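Local coordinates for protein SusD homolog (Bacteroides thetaiotaomicron VPI-5482, PDB 3IV0) that belongs to the SusD family of outer-membrane proteins and, though its function is not established, probably binds glycans at the cell surface, at residues Lys63-Leu68 with Met297-Tyr302; Lys124-Phe129 with Glu184-Ser189; Pro175-Asp180 with Gly203-Leu208. One frame throughout, in Å; residues are numbered along the deposited sequence.

Interaction 1 of 3, residues Lys63-Leu68 with Met297-Tyr302; sequences KYVAYL and MPLFCY
Tyr-64 and Leu-299 approach from opposite directions, the hydroxyl leading, where helix 63-69 packs on the small antiparallel sheet of strands 55-57 and 300-302 and on the loop residue just before the second strand. The phenol oxygen faces both leucine methyls: Tyr-64 OH is 3.2 Å from Leu-299 CD2 and 3.5 Å from Leu-299 CD1. The nearer methyl also approaches Tyr-64 CZ. Leu-299 extends to this place because its CG stands anti to the backbone N (chi1 -180°). One helical residue on, Val-65 divides its methyls: CG2 rests 4.2 Å from CG of loop residue Leu-299, while CG1 lies 4.1 Å from Phe-300 CB and so touches the root of that strand side chain. The join rests on van der Waals contact, closest where the hydroxyl oxygen abuts a methyl. Met-50 of helix 43-50 and Ile-55 of the partner strand each touch both Val-65 and Phe-300, closing the cluster. The Tyr-64 ring lies nearly parallel to that of Tyr-46, planes at about 10°. Backbone bonds from Leu-299 to Tyr-58 and from Cys-301 to Thr-56 fix the second segment. The turn carrying Tyr-64 is closed by its O, which accepts Leu-68 N at 2.9 Å.

Interaction 2 of 3, residues Lys124-Phe129 with Glu184-Ser189; sequences KAEAIF and EVLPWS
Ala-125 and Leu-186 mark the closest backbone approach, their CA atoms 7.4 Å apart, where the first half of helix 117-142 faces an irregular segment that follows helix 174-178. This is a loop laid over one face of a long helix, in a helical region whose sequence matches a family of the TPR clan. The alanine methyl fits against the whole fork of the leucine: Ala-125 CB is 3.8 Å from Leu-186 CD1, equally near its CG, and only slightly farther from CD2. Leu-186 holds its CG beside the backbone N (chi1 -67°), which carries the branch point over the helix surface. CD2 of Leu-186 also reaches the next helical residue, 4.1 Å from Glu-126 CG, so it is the aliphatic part of the glutamate that takes part. The carboxylate is engaged elsewhere: Glu-126 OE1 bonds Tyr-30 OH and forms a salt bridge with Arg-199 NE, so the negative charge at this buried position is probably offset by the arginine. Val-185 adds a lighter touch, its CG1 4.2 Å from Ala-125 CB. No hydrogen bond crosses between the segments themselves, yet Arg-122, one helical turn before Glu-126, ties the loop to the same helix through the carbonyl oxygens of Glu-184 and Val-185. Around this join, Leu-186 also touches Val-205 of helix 202-219, Ala-125 touches Leu-176 of helix 174-178, and Ala-127 and Ile-128 pack on helix 93-108.

Interaction 3 of 3, residues Pro175-Asp180 with Gly203-Leu208; sequences PLLDDD and GSVIAL
Leu-177 overlaps two neighbouring side chains of helix 202-219, laying its CD2 methyl against both Val-205 and Ile-206. The arrangement is a helix-helix contact between the short helix 174-178 and an early part of the longer one, in a region whose sequence belongs to a family of the TPR clan. Leu-177 CD2 is 3.8 Å from Val-205 CG1, and these two side chains run antiparallel alongside one another. Ile-206 is met differently: its chain lies at about a right angle to the leucine, and its CG1 sits 4.0 Å from Leu-177 CD2, with Leu-177 CD1 nearly as close. Val-205 serves a second partner with its other branch, CG2 lying 4.1 Å from Leu-176 CD1, again with the side chains crossed almost perpendicularly. Its two methyls are divided in this way because CG1 stands anti to the backbone N (chi1 175°) while CG2 lies beside that nitrogen. Both helices therefore contribute two consecutive residues to an apolar junction. Leu-234 of helix 224-238 touches both Leu-177 and Ile-206, adding a third helix to the cluster. A bound 1,2-ethanediol, probably from the crystallisation liquor, lies near Leu-177. The same leucine also receives a backbone bond from farther along its own segment: Asp-180 N bonds Leu-177 O at 3.2 Å, three residues back.

In the fold
Interactions 2 and 3 form one neighbourhood, their centres 8 Å apart, and their segments alternate along the chain. Asp-180 of interaction 3 receives three backbone N-H groups: OD2 from Leu-186 N at 3.0 Å, OD1 from Val-185 N at 3.1 Å and from Glu-184 N, and so ties down the start of the loop that interaction 2 lays on helix 117-142. Phe-129 CE1 also packs 3.3 Å from Ser-204 O. Interaction 1 lies on the opposite side of the chain's centre, about 38 Å and 37 Å away between centres, and its segments enclose both in sequence. Separate 1,2-ethanediol molecules, probably from the crystallisation liquor, lie about 4 Å from the side chains of Leu-299 and Leu-177.

Interaction 1 of 3, residues Lys63-Leu68 with Met297-Tyr302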
ATOM      1  N   LYS A  63      16.365 -16.977  -3.187  1.00 16.11           N
ATOM      2  CA  LYS A  63      17.407 -15.970  -3.228  1.00 16.70           C
ATOM      3  C   LYS A  63      16.846 -14.559  -3.183  1.00 15.14           C
ATOM      4  O   LYS A  63      17.485 -13.638  -2.672  1.00 15.21           O
ATOM      5  CB  LYS A  63      18.236 -16.160  -4.489  1.00 16.49           C
ATOM      6  CG  LYS A  63      19.109 -17.403  -4.417  1.00 18.71           C
ATOM      7  CD  LYS A  63      19.899 -17.567  -5.701  1.00 24.57           C
ATOM      8  CE  LYS A  63      20.883 -18.719  -5.542  1.00 30.54           C
ATOM      9  NZ  LYS A  63      21.556 -19.085  -6.813  1.00 40.22           N
ATOM     10  N   TYR A  64      15.625 -14.386  -3.672  1.00 14.49           N
ATOM     11  CA  TYR A  64      14.998 -13.067  -3.735  1.00 15.27           C
ATOM     12  C   TYR A  64      14.797 -12.443  -2.360  1.00 13.27           C
ATOM     13  O   TYR A  64      14.816 -11.214  -2.250  1.00 13.71           O
ATOM     14  CB  TYR A  64      13.676 -13.115  -4.496  1.00 14.84           C
ATOM     15  CG  TYR A  64      12.601 -13.967  -3.896  1.00 13.75           C
ATOM     16  CD1 TYR A  64      11.702 -13.455  -2.994  1.00 13.76           C
ATOM     17  CD2 TYR A  64      12.468 -15.305  -4.270  1.00 16.16           C
ATOM     18  CE1 TYR A  64      10.702 -14.229  -2.448  1.00 14.39           C
ATOM     19  CE2 TYR A  64      11.471 -16.101  -3.714  1.00 13.91           C
ATOM     20  CZ  TYR A  64      10.584 -15.548  -2.809  1.00 13.88           C
ATOM     21  OH  TYR A  64       9.574 -16.308  -2.296  1.00 15.82           O
ATOM     22  N   VAL A  65      14.686 -13.256  -1.302  1.00 12.56           N
ATOM     23  CA  VAL A  65      14.516 -12.701   0.028  1.00 12.97           C
ATOM     24  C   VAL A  65      15.714 -11.837   0.413  1.00 13.96           C
ATOM     25  O   VAL A  65      15.557 -10.697   0.824  1.00 14.27           O
ATOM     26  CB  VAL A  65      14.278 -13.784   1.089  1.00 13.89           C
ATOM     27  CG1 VAL A  65      14.244 -13.145   2.481  1.00 13.83           C
ATOM     28  CG2 VAL A  65      12.969 -14.523   0.759  1.00 14.13           C
ATOM     29  N   ALA A  66      16.912 -12.407   0.352  1.00 14.77           N
ATOM     30  CA  ALA A  66      18.129 -11.630   0.624  1.00 14.31           C
ATOM     31  C   ALA A  66      18.316 -10.487  -0.343  1.00 14.15           C
ATOM     32  O   ALA A  66      18.732  -9.416   0.058  1.00 14.43           O
ATOM     33  CB  ALA A  66      19.406 -12.531   0.628  1.00 15.84           C
ATOM     34  N   TYR A  67      18.083 -10.700  -1.637  1.00 13.68           N
ATOM     35  CA  TYR A  67      18.215  -9.588  -2.561  1.00 13.49           C
ATOM     36  C   TYR A  67      17.338  -8.408  -2.141  1.00 14.43           C
ATOM     37  O   TYR A  67      17.794  -7.244  -2.119  1.00 13.96           O
ATOM     38  CB  TYR A  67      17.875 -10.010  -3.975  1.00 15.66           C
ATOM     39  CG  TYR A  67      18.776 -11.075  -4.576  1.00 15.92           C
ATOM     40  CD1 TYR A  67      20.124 -11.194  -4.247  1.00 19.66           C
ATOM     41  CD2 TYR A  67      18.273 -11.927  -5.537  1.00 16.79           C
ATOM     42  CE1 TYR A  67      20.918 -12.174  -4.854  1.00 21.83           C
ATOM     43  CE2 TYR A  67      19.051 -12.873  -6.139  1.00 20.02           C
ATOM     44  CZ  TYR A  67      20.359 -12.995  -5.793  1.00 20.44           C
ATOM     45  OH  TYR A  67      21.103 -13.963  -6.434  1.00 27.37           O
ATOM     46  N   LEU A  68      16.085  -8.665  -1.800  1.00 14.18           N
ATOM     47  CA  LEU A  68      15.213  -7.586  -1.337  1.00 13.77           C
ATOM     48  C   LEU A  68      15.720  -6.963  -0.064  1.00 13.03           C
ATOM     49  O   LEU A  68      15.818  -5.731   0.037  1.00 12.91           O
ATOM     50  CB  LEU A  68      13.782  -8.098  -1.170  1.00 13.71           C
ATOM     51  CG  LEU A  68      13.101  -8.357  -2.503  1.00 15.08           C
ATOM     52  CD1 LEU A  68      11.889  -9.235  -2.298  1.00 14.46           C
ATOM     53  CD2 LEU A  68      12.731  -7.044  -3.221  1.00 15.62           C
HETATM   54  N   MSE A 297       8.353 -24.734   8.052  0.50 17.62           N
HETATM   55  CA  MSE A 297       8.857 -23.380   8.344  0.50 16.43           C
HETATM   56  C   MSE A 297       8.301 -22.428   7.281  0.50 15.54           C
HETATM   57  O   MSE A 297       7.982 -22.854   6.174  0.50 15.37           O
HETATM   58  CB  MSE A 297      10.395 -23.325   8.367  0.50 16.94           C
HETATM   59  CG  MSE A 297      11.071 -23.623   7.020  0.50 16.52           C
HETATM   60 SE   MSE A 297      12.870 -24.449   7.112  0.38 17.20          SE
HETATM   61  CE  MSE A 297      12.952 -25.049   5.292  0.50 26.55           C
ATOM     62  N   PRO A 298       8.170 -21.132   7.622  1.00 13.90           N
ATOM     63  CA  PRO A 298       7.727 -20.148   6.617  1.00 14.10           C
ATOM     64  C   PRO A 298       8.785 -19.814   5.603  1.00 15.23           C
ATOM     65  O   PRO A 298       9.897 -20.300   5.659  1.00 15.50           O
ATOM     66  CB  PRO A 298       7.426 -18.903   7.445  1.00 15.90           C
ATOM     67  CG  PRO A 298       7.526 -19.280   8.865  1.00 20.64           C
ATOM     68  CD  PRO A 298       8.425 -20.501   8.922  1.00 16.34           C
ATOM     69  N   LEU A 299       8.460 -18.915   4.678  1.00 13.88           N
ATOM     70  CA  LEU A 299       9.452 -18.433   3.735  1.00 13.67           C
ATOM     71  C   LEU A 299      10.569 -17.634   4.408  1.00 13.07           C
ATOM     72  O   LEU A 299      11.746 -17.788   4.085  1.00 14.17           O
ATOM     73  CB  LEU A 299       8.756 -17.553   2.673  1.00 14.49           C
ATOM     74  CG  LEU A 299       9.667 -16.978   1.603  1.00 15.13           C
ATOM     75  CD1 LEU A 299      10.065 -18.067   0.643  1.00 17.49           C
ATOM     76  CD2 LEU A 299       8.945 -15.855   0.821  1.00 15.10           C
ATOM     77  N   PHE A 300      10.204 -16.739   5.325  1.00 13.72           N
ATOM     78  CA  PHE A 300      11.178 -15.890   5.995  1.00 13.21           C
ATOM     79  C   PHE A 300      10.707 -15.467   7.369  1.00 12.84           C
ATOM     80  O   PHE A 300       9.553 -15.625   7.725  1.00 12.82           O
ATOM     81  CB  PHE A 300      11.563 -14.646   5.155  1.00 13.64           C
ATOM     82  CG  PHE A 300      10.432 -13.660   4.908  1.00 12.20           C
ATOM     83  CD1 PHE A 300      10.067 -12.710   5.871  1.00 12.60           C
ATOM     84  CD2 PHE A 300       9.773 -13.644   3.706  1.00 12.79           C
ATOM     85  CE1 PHE A 300       9.060 -11.789   5.635  1.00 15.42           C
ATOM     86  CE2 PHE A 300       8.746 -12.736   3.470  1.00 14.25           C
ATOM     87  CZ  PHE A 300       8.401 -11.807   4.419  1.00 13.41           C
ATOM     88  N   CYS A 301      11.645 -14.921   8.125  1.00 13.38           N
ATOM     89  CA  CYS A 301      11.340 -14.339   9.412  1.00 14.06           C
ATOM     90  C   CYS A 301      12.081 -13.029   9.621  1.00 13.00           C
ATOM     91  O   CYS A 301      13.100 -12.762   9.008  1.00 15.52           O
ATOM     92  CB  CYS A 301      11.670 -15.315  10.558  1.00 15.44           C
ATOM     93  SG  CYS A 301      13.409 -15.742  10.761  1.00 19.42           S
ATOM     94  N   TYR A 302      11.546 -12.244  10.548  1.00 14.24           N
ATOM     95  CA  TYR A 302      12.128 -10.978  10.962  1.00 14.93           C
ATOM     96  C   TYR A 302      13.147 -11.187  12.067  1.00 13.78           C
ATOM     97  O   TYR A 302      12.943 -12.027  12.950  1.00 14.84           O
ATOM     98  CB  TYR A 302      11.028 -10.063  11.515  1.00 15.99           C
ATOM     99  CG  TYR A 302      10.202  -9.407  10.414  1.00 13.01           C
ATOM    100  CD1 TYR A 302       9.179 -10.100   9.813  1.00 13.64           C
ATOM    101  CD2 TYR A 302      10.522  -8.153   9.946  1.00 13.43           C
ATOM    102  CE1 TYR A 302       8.431  -9.521   8.801  1.00 13.49           C
ATOM    103  CE2 TYR A 302       9.767  -7.560   8.911  1.00 13.56           C
ATOM    104  CZ  TYR A 302       8.736  -8.266   8.371  1.00 14.45           C
ATOM    105  OH  TYR A 302       7.981  -7.724   7.355  1.00 14.95           O
TER

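Interaction 2 of 3, residues Lys124-Phe129 with Glu184-Ser189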
ATOM      1  N   LYS A 124     -17.040   7.669 -13.123  1.00 11.14           N
ATOM      2  CA  LYS A 124     -15.976   8.568 -13.518  1.00 12.37           C
ATOM      3  C   LYS A 124     -15.075   8.797 -12.315  1.00 11.67           C
ATOM      4  O   LYS A 124     -13.839   8.769 -12.452  1.00 11.47           O
ATOM      5  CB  LYS A 124     -16.522   9.904 -14.013  1.00 12.28           C
ATOM      6  CG  LYS A 124     -17.184   9.854 -15.389  1.00 15.34           C
ATOM      7  CD  LYS A 124     -17.730  11.261 -15.740  1.00 17.11           C
ATOM      8  CE  LYS A 124     -18.434  11.314 -17.059  1.00 18.68           C
ATOM      9  NZ  LYS A 124     -19.151  12.645 -17.138  1.00 21.67           N
ATOM     10  N   ALA A 125     -15.648   9.104 -11.153  1.00 11.57           N
ATOM     11  CA  ALA A 125     -14.848   9.352  -9.936  1.00 12.13           C
ATOM     12  C   ALA A 125     -14.000   8.143  -9.578  1.00 11.27           C
ATOM     13  O   ALA A 125     -12.800   8.292  -9.232  1.00 10.46           O
ATOM     14  CB  ALA A 125     -15.738   9.709  -8.788  1.00 13.44           C
ATOM     15  N   GLU A 126     -14.562   6.947  -9.667  1.00 10.63           N
ATOM     16  CA  GLU A 126     -13.810   5.751  -9.403  1.00 10.83           C
ATOM     17  C   GLU A 126     -12.685   5.522 -10.386  1.00 10.83           C
ATOM     18  O   GLU A 126     -11.565   5.122  -9.999  1.00 10.69           O
ATOM     19  CB  GLU A 126     -14.740   4.529  -9.404  1.00 10.77           C
ATOM     20  CG  GLU A 126     -15.724   4.481  -8.292  1.00 12.63           C
ATOM     21  CD  GLU A 126     -16.488   3.194  -8.300  1.00 12.82           C
ATOM     22  OE1 GLU A 126     -15.868   2.140  -8.113  1.00 13.16           O
ATOM     23  OE2 GLU A 126     -17.713   3.199  -8.526  1.00 14.11           O
ATOM     24  N   ALA A 127     -12.915   5.826 -11.655  1.00 10.93           N
ATOM     25  CA  ALA A 127     -11.889   5.679 -12.657  1.00 11.31           C
ATOM     26  C   ALA A 127     -10.759   6.685 -12.419  1.00 10.04           C
ATOM     27  O   ALA A 127      -9.578   6.326 -12.579  1.00 11.38           O
ATOM     28  CB  ALA A 127     -12.494   5.876 -14.082  1.00 12.01           C
ATOM     29  N   ILE A 128     -11.092   7.920 -12.065  1.00 10.99           N
ATOM     30  CA  ILE A 128     -10.053   8.901 -11.736  1.00 10.54           C
ATOM     31  C   ILE A 128      -9.269   8.436 -10.516  1.00 10.88           C
ATOM     32  O   ILE A 128      -8.028   8.531 -10.498  1.00 11.07           O
ATOM     33  CB  ILE A 128     -10.665  10.257 -11.476  1.00 10.69           C
ATOM     34  CG1 ILE A 128     -11.196  10.830 -12.788  1.00 11.53           C
ATOM     35  CG2 ILE A 128      -9.622  11.234 -10.857  1.00 12.79           C
ATOM     36  CD1 ILE A 128     -12.258  11.933 -12.608  1.00 16.37           C
ATOM     37  N   PHE A 129      -9.945   7.925  -9.498  1.00 10.08           N
ATOM     38  CA  PHE A 129      -9.260   7.389  -8.344  1.00 10.08           C
ATOM     39  C   PHE A 129      -8.299   6.266  -8.725  1.00 10.26           C
ATOM     40  O   PHE A 129      -7.117   6.264  -8.313  1.00 10.16           O
ATOM     41  CB  PHE A 129     -10.237   6.907  -7.270  1.00 10.27           C
ATOM     42  CG  PHE A 129      -9.555   6.201  -6.125  1.00 11.01           C
ATOM     43  CD1 PHE A 129      -8.889   6.934  -5.144  1.00 10.68           C
ATOM     44  CD2 PHE A 129      -9.503   4.824  -6.069  1.00 10.60           C
ATOM     45  CE1 PHE A 129      -8.219   6.291  -4.121  1.00 10.31           C
ATOM     46  CE2 PHE A 129      -8.820   4.177  -5.038  1.00 11.36           C
ATOM     47  CZ  PHE A 129      -8.194   4.925  -4.054  1.00 10.14           C
ATOM     48  N   GLU A 184     -22.146  12.159  -1.936  1.00 16.93           N
ATOM     49  CA  GLU A 184     -23.172  11.436  -2.688  1.00 17.62           C
ATOM     50  C   GLU A 184     -22.619  10.644  -3.863  1.00 16.01           C
ATOM     51  O   GLU A 184     -23.008   9.508  -4.110  1.00 17.42           O
ATOM     52  CB  GLU A 184     -24.242  12.404  -3.195  1.00 19.16           C
ATOM     53  CG  GLU A 184     -24.994  13.051  -2.059  1.00 26.79           C
ATOM     54  CD  GLU A 184     -26.111  13.966  -2.531  1.00 39.32           C
ATOM     55  OE1 GLU A 184     -26.260  14.148  -3.757  1.00 44.86           O
ATOM     56  OE2 GLU A 184     -26.839  14.499  -1.667  1.00 47.00           O
ATOM     57  N   VAL A 185     -21.741  11.287  -4.630  1.00 15.46           N
ATOM     58  CA  VAL A 185     -21.108  10.634  -5.756  1.00 14.25           C
ATOM     59  C   VAL A 185     -20.143   9.532  -5.281  1.00 14.37           C
ATOM     60  O   VAL A 185     -20.201   8.407  -5.775  1.00 14.41           O
ATOM     61  CB  VAL A 185     -20.405  11.658  -6.646  1.00 14.69           C
ATOM     62  CG1 VAL A 185     -19.625  10.960  -7.736  1.00 14.24           C
ATOM     63  CG2 VAL A 185     -21.443  12.606  -7.270  1.00 15.24           C
ATOM     64  N   LEU A 186     -19.279   9.851  -4.324  1.00 13.52           N
ATOM     65  CA  LEU A 186     -18.513   8.822  -3.585  1.00 12.83           C
ATOM     66  C   LEU A 186     -18.916   8.918  -2.133  1.00 13.78           C
ATOM     67  O   LEU A 186     -18.598   9.872  -1.459  1.00 13.66           O
ATOM     68  CB  LEU A 186     -16.999   9.056  -3.723  1.00 13.45           C
ATOM     69  CG  LEU A 186     -16.441   8.858  -5.127  1.00 12.06           C
ATOM     70  CD1 LEU A 186     -14.950   9.247  -5.117  1.00 14.81           C
ATOM     71  CD2 LEU A 186     -16.635   7.437  -5.658  1.00 15.62           C
ATOM     72  N   PRO A 187     -19.612   7.901  -1.631  0.60 12.29           N
ATOM     73  CA  PRO A 187     -20.034   8.019  -0.258  0.60 13.04           C
ATOM     74  C   PRO A 187     -18.863   7.772   0.669  0.60 12.73           C
ATOM     75  O   PRO A 187     -17.785   7.335   0.215  0.60 11.49           O
ATOM     76  CB  PRO A 187     -21.046   6.889  -0.113  0.60 12.48           C
ATOM     77  CG  PRO A 187     -20.515   5.831  -1.034  0.60 11.30           C
ATOM     78  CD  PRO A 187     -19.993   6.606  -2.213  0.60 15.49           C
ATOM     79  N   TRP A 188     -19.061   8.029   1.945  1.00 11.81           N
ATOM     80  CA  TRP A 188     -18.060   7.663   2.941  1.00 12.25           C
ATOM     81  C   TRP A 188     -17.870   6.156   2.992  1.00 13.25           C
ATOM     82  O   TRP A 188     -16.768   5.667   3.156  1.00 13.27           O
ATOM     83  CB  TRP A 188     -18.418   8.161   4.331  1.00 12.56           C
ATOM     84  CG  TRP A 188     -18.393   9.651   4.487  1.00 13.31           C
ATOM     85  CD1 TRP A 188     -19.474  10.475   4.506  1.00 14.65           C
ATOM     86  CD2 TRP A 188     -17.240  10.490   4.617  1.00 12.20           C
ATOM     87  NE1 TRP A 188     -19.071  11.781   4.659  1.00 16.59           N
ATOM     88  CE2 TRP A 188     -17.704  11.812   4.748  1.00 14.64           C
ATOM     89  CE3 TRP A 188     -15.872  10.245   4.702  1.00 12.35           C
ATOM     90  CZ2 TRP A 188     -16.839  12.884   4.940  1.00 16.72           C
ATOM     91  CZ3 TRP A 188     -15.021  11.321   4.888  1.00 14.52           C
ATOM     92  CH2 TRP A 188     -15.519  12.611   5.000  1.00 15.82           C
ATOM     93  N   SER A 189     -18.956   5.416   2.837  0.50 13.40           N
ATOM     94  CA  SER A 189     -18.851   3.984   2.830  0.50 14.23           C
ATOM     95  C   SER A 189     -20.120   3.347   2.291  0.50 12.76           C
ATOM     96  O   SER A 189     -21.207   3.895   2.378  0.50 14.41           O
ATOM     97  CB  SER A 189     -18.592   3.473   4.238  0.50 14.24           C
ATOM     98  OG  SER A 189     -19.707   3.741   5.072  0.50 23.88           O
TER

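Interaction 3 of 3, residues Pro175-Asp180 with Gly203-Leu208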
ATOM      1  N   PRO A 175     -10.996  17.627  -6.859  1.00 13.23           N
ATOM      2  CA  PRO A 175     -12.404  17.866  -7.200  1.00 14.68           C
ATOM      3  C   PRO A 175     -13.354  16.767  -6.748  1.00 15.71           C
ATOM      4  O   PRO A 175     -14.520  17.028  -6.506  1.00 15.75           O
ATOM      5  CB  PRO A 175     -12.375  17.942  -8.717  1.00 15.70           C
ATOM      6  CG  PRO A 175     -11.012  18.349  -9.052  1.00 18.03           C
ATOM      7  CD  PRO A 175     -10.149  17.645  -8.060  1.00 14.58           C
ATOM      8  N   LEU A 176     -12.862  15.548  -6.609  1.00 13.10           N
ATOM      9  CA  LEU A 176     -13.716  14.475  -6.125  1.00 12.55           C
ATOM     10  C   LEU A 176     -14.217  14.762  -4.717  1.00 15.16           C
ATOM     11  O   LEU A 176     -15.296  14.309  -4.331  1.00 15.82           O
ATOM     12  CB  LEU A 176     -12.997  13.123  -6.198  1.00 11.93           C
ATOM     13  CG  LEU A 176     -12.383  12.682  -7.539  1.00 14.21           C
ATOM     14  CD1 LEU A 176     -11.794  11.272  -7.442  1.00 14.10           C
ATOM     15  CD2 LEU A 176     -13.390  12.783  -8.710  1.00 15.60           C
ATOM     16  N   LEU A 177     -13.438  15.488  -3.930  1.00 12.83           N
ATOM     17  CA  LEU A 177     -13.861  15.909  -2.621  1.00 14.44           C
ATOM     18  C   LEU A 177     -14.687  17.196  -2.756  1.00 16.03           C
ATOM     19  O   LEU A 177     -15.817  17.271  -2.261  1.00 17.32           O
ATOM     20  CB  LEU A 177     -12.657  16.133  -1.713  1.00 15.06           C
ATOM     21  CG  LEU A 177     -11.750  14.944  -1.422  1.00 14.45           C
ATOM     22  CD1 LEU A 177     -10.695  15.375  -0.428  1.00 16.16           C
ATOM     23  CD2 LEU A 177     -12.527  13.690  -0.986  1.00 13.61           C
ATOM     24  N   ASP A 178     -14.146  18.200  -3.452  1.00 16.27           N
ATOM     25  CA  ASP A 178     -14.700  19.550  -3.417  1.00 18.93           C
ATOM     26  C   ASP A 178     -16.030  19.647  -4.144  1.00 18.44           C
ATOM     27  O   ASP A 178     -16.915  20.383  -3.696  1.00 20.92           O
ATOM     28  CB  ASP A 178     -13.768  20.560  -4.083  1.00 18.65           C
ATOM     29  CG  ASP A 178     -12.502  20.810  -3.318  1.00 24.60           C
ATOM     30  OD1 ASP A 178     -12.348  20.356  -2.168  1.00 26.44           O
ATOM     31  OD2 ASP A 178     -11.653  21.525  -3.899  1.00 27.09           O
ATOM     32  N   ASP A 179     -16.174  18.913  -5.240  1.00 17.09           N
ATOM     33  CA  ASP A 179     -17.407  18.964  -6.064  1.00 18.00           C
ATOM     34  C   ASP A 179     -18.511  18.121  -5.441  1.00 21.18           C
ATOM     35  O   ASP A 179     -19.621  18.069  -5.976  1.00 22.24           O
ATOM     36  CB  ASP A 179     -17.200  18.377  -7.457  1.00 19.90           C
ATOM     37  CG  ASP A 179     -16.231  19.142  -8.305  1.00 23.52           C
ATOM     38  OD1 ASP A 179     -15.818  20.244  -7.902  1.00 24.72           O
ATOM     39  OD2 ASP A 179     -15.897  18.613  -9.396  1.00 27.30           O
ATOM     40  N   ASP A 180     -18.207  17.414  -4.355  1.00 18.35           N
ATOM     41  CA  ASP A 180     -19.138  16.410  -3.819  1.00 18.74           C
ATOM     42  C   ASP A 180     -19.211  16.594  -2.326  1.00 19.50           C
ATOM     43  O   ASP A 180     -18.922  15.689  -1.545  1.00 17.72           O
ATOM     44  CB  ASP A 180     -18.624  15.021  -4.205  1.00 18.34           C
ATOM     45  CG  ASP A 180     -19.564  13.884  -3.830  1.00 18.14           C
ATOM     46  OD1 ASP A 180     -20.799  14.043  -3.665  1.00 17.83           O
ATOM     47  OD2 ASP A 180     -19.050  12.767  -3.744  1.00 16.08           O
ATOM     48  N   GLY A 203     -13.263   8.172   1.643  1.00 10.18           N
ATOM     49  CA  GLY A 203     -12.090   7.806   2.446  1.00 10.22           C
ATOM     50  C   GLY A 203     -10.926   7.257   1.657  1.00  9.30           C
ATOM     51  O   GLY A 203      -9.764   7.572   1.937  1.00  9.76           O
ATOM     52  N   SER A 204     -11.196   6.494   0.605  1.00  9.71           N
ATOM     53  CA  SER A 204     -10.153   6.012  -0.283  1.00 10.11           C
ATOM     54  C   SER A 204      -9.387   7.210  -0.896  1.00  9.08           C
ATOM     55  O   SER A 204      -8.135   7.243  -0.945  1.00  9.25           O
ATOM     56  CB  SER A 204     -10.751   5.208  -1.421  1.00  9.99           C
ATOM     57  OG  SER A 204     -11.636   4.203  -0.986  1.00 10.59           O
ATOM     58  N   VAL A 205     -10.164   8.168  -1.403  1.00  9.11           N
ATOM     59  CA  VAL A 205      -9.616   9.365  -2.010  1.00  9.83           C
ATOM     60  C   VAL A 205      -8.769  10.148  -1.021  1.00  9.84           C
ATOM     61  O   VAL A 205      -7.651  10.545  -1.350  1.00  9.92           O
ATOM     62  CB  VAL A 205     -10.716  10.270  -2.607  1.00  9.44           C
ATOM     63  CG1 VAL A 205     -10.127  11.585  -3.120  1.00 11.08           C
ATOM     64  CG2 VAL A 205     -11.482   9.525  -3.760  1.00 11.82           C
ATOM     65  N   ILE A 206      -9.284  10.351   0.192  1.00  9.20           N
ATOM     66  CA  ILE A 206      -8.533  11.103   1.185  1.00  9.46           C
ATOM     67  C   ILE A 206      -7.209  10.409   1.508  1.00  8.52           C
ATOM     68  O   ILE A 206      -6.161  11.073   1.553  1.00  9.21           O
ATOM     69  CB  ILE A 206      -9.381  11.302   2.457  1.00 10.05           C
ATOM     70  CG1 ILE A 206     -10.562  12.247   2.176  1.00 12.01           C
ATOM     71  CG2 ILE A 206      -8.508  11.866   3.594  1.00 12.01           C
ATOM     72  CD1 ILE A 206     -11.646  12.190   3.243  1.00 14.89           C
ATOM     73  N   ALA A 207      -7.217   9.112   1.748  1.00  8.31           N
ATOM     74  CA  ALA A 207      -5.994   8.404   2.105  1.00  9.48           C
ATOM     75  C   ALA A 207      -4.958   8.512   1.005  1.00  8.33           C
ATOM     76  O   ALA A 207      -3.772   8.772   1.246  1.00  9.36           O
ATOM     77  CB  ALA A 207      -6.276   6.959   2.427  1.00  9.78           C
ATOM     78  N   LEU A 208      -5.368   8.318  -0.244  1.00  8.69           N
ATOM     79  CA  LEU A 208      -4.454   8.416  -1.363  1.00  9.08           C
ATOM     80  C   LEU A 208      -3.844   9.819  -1.459  1.00  7.85           C
ATOM     81  O   LEU A 208      -2.652   9.994  -1.650  1.00  8.96           O
ATOM     82  CB  LEU A 208      -5.153   8.039  -2.669  1.00 10.23           C
ATOM     83  CG  LEU A 208      -4.307   8.197  -3.932  1.00  8.69           C
ATOM     84  CD1 LEU A 208      -2.954   7.474  -3.845  1.00  9.35           C
ATOM     85  CD2 LEU A 208      -5.080   7.790  -5.183  1.00 11.13           C
TER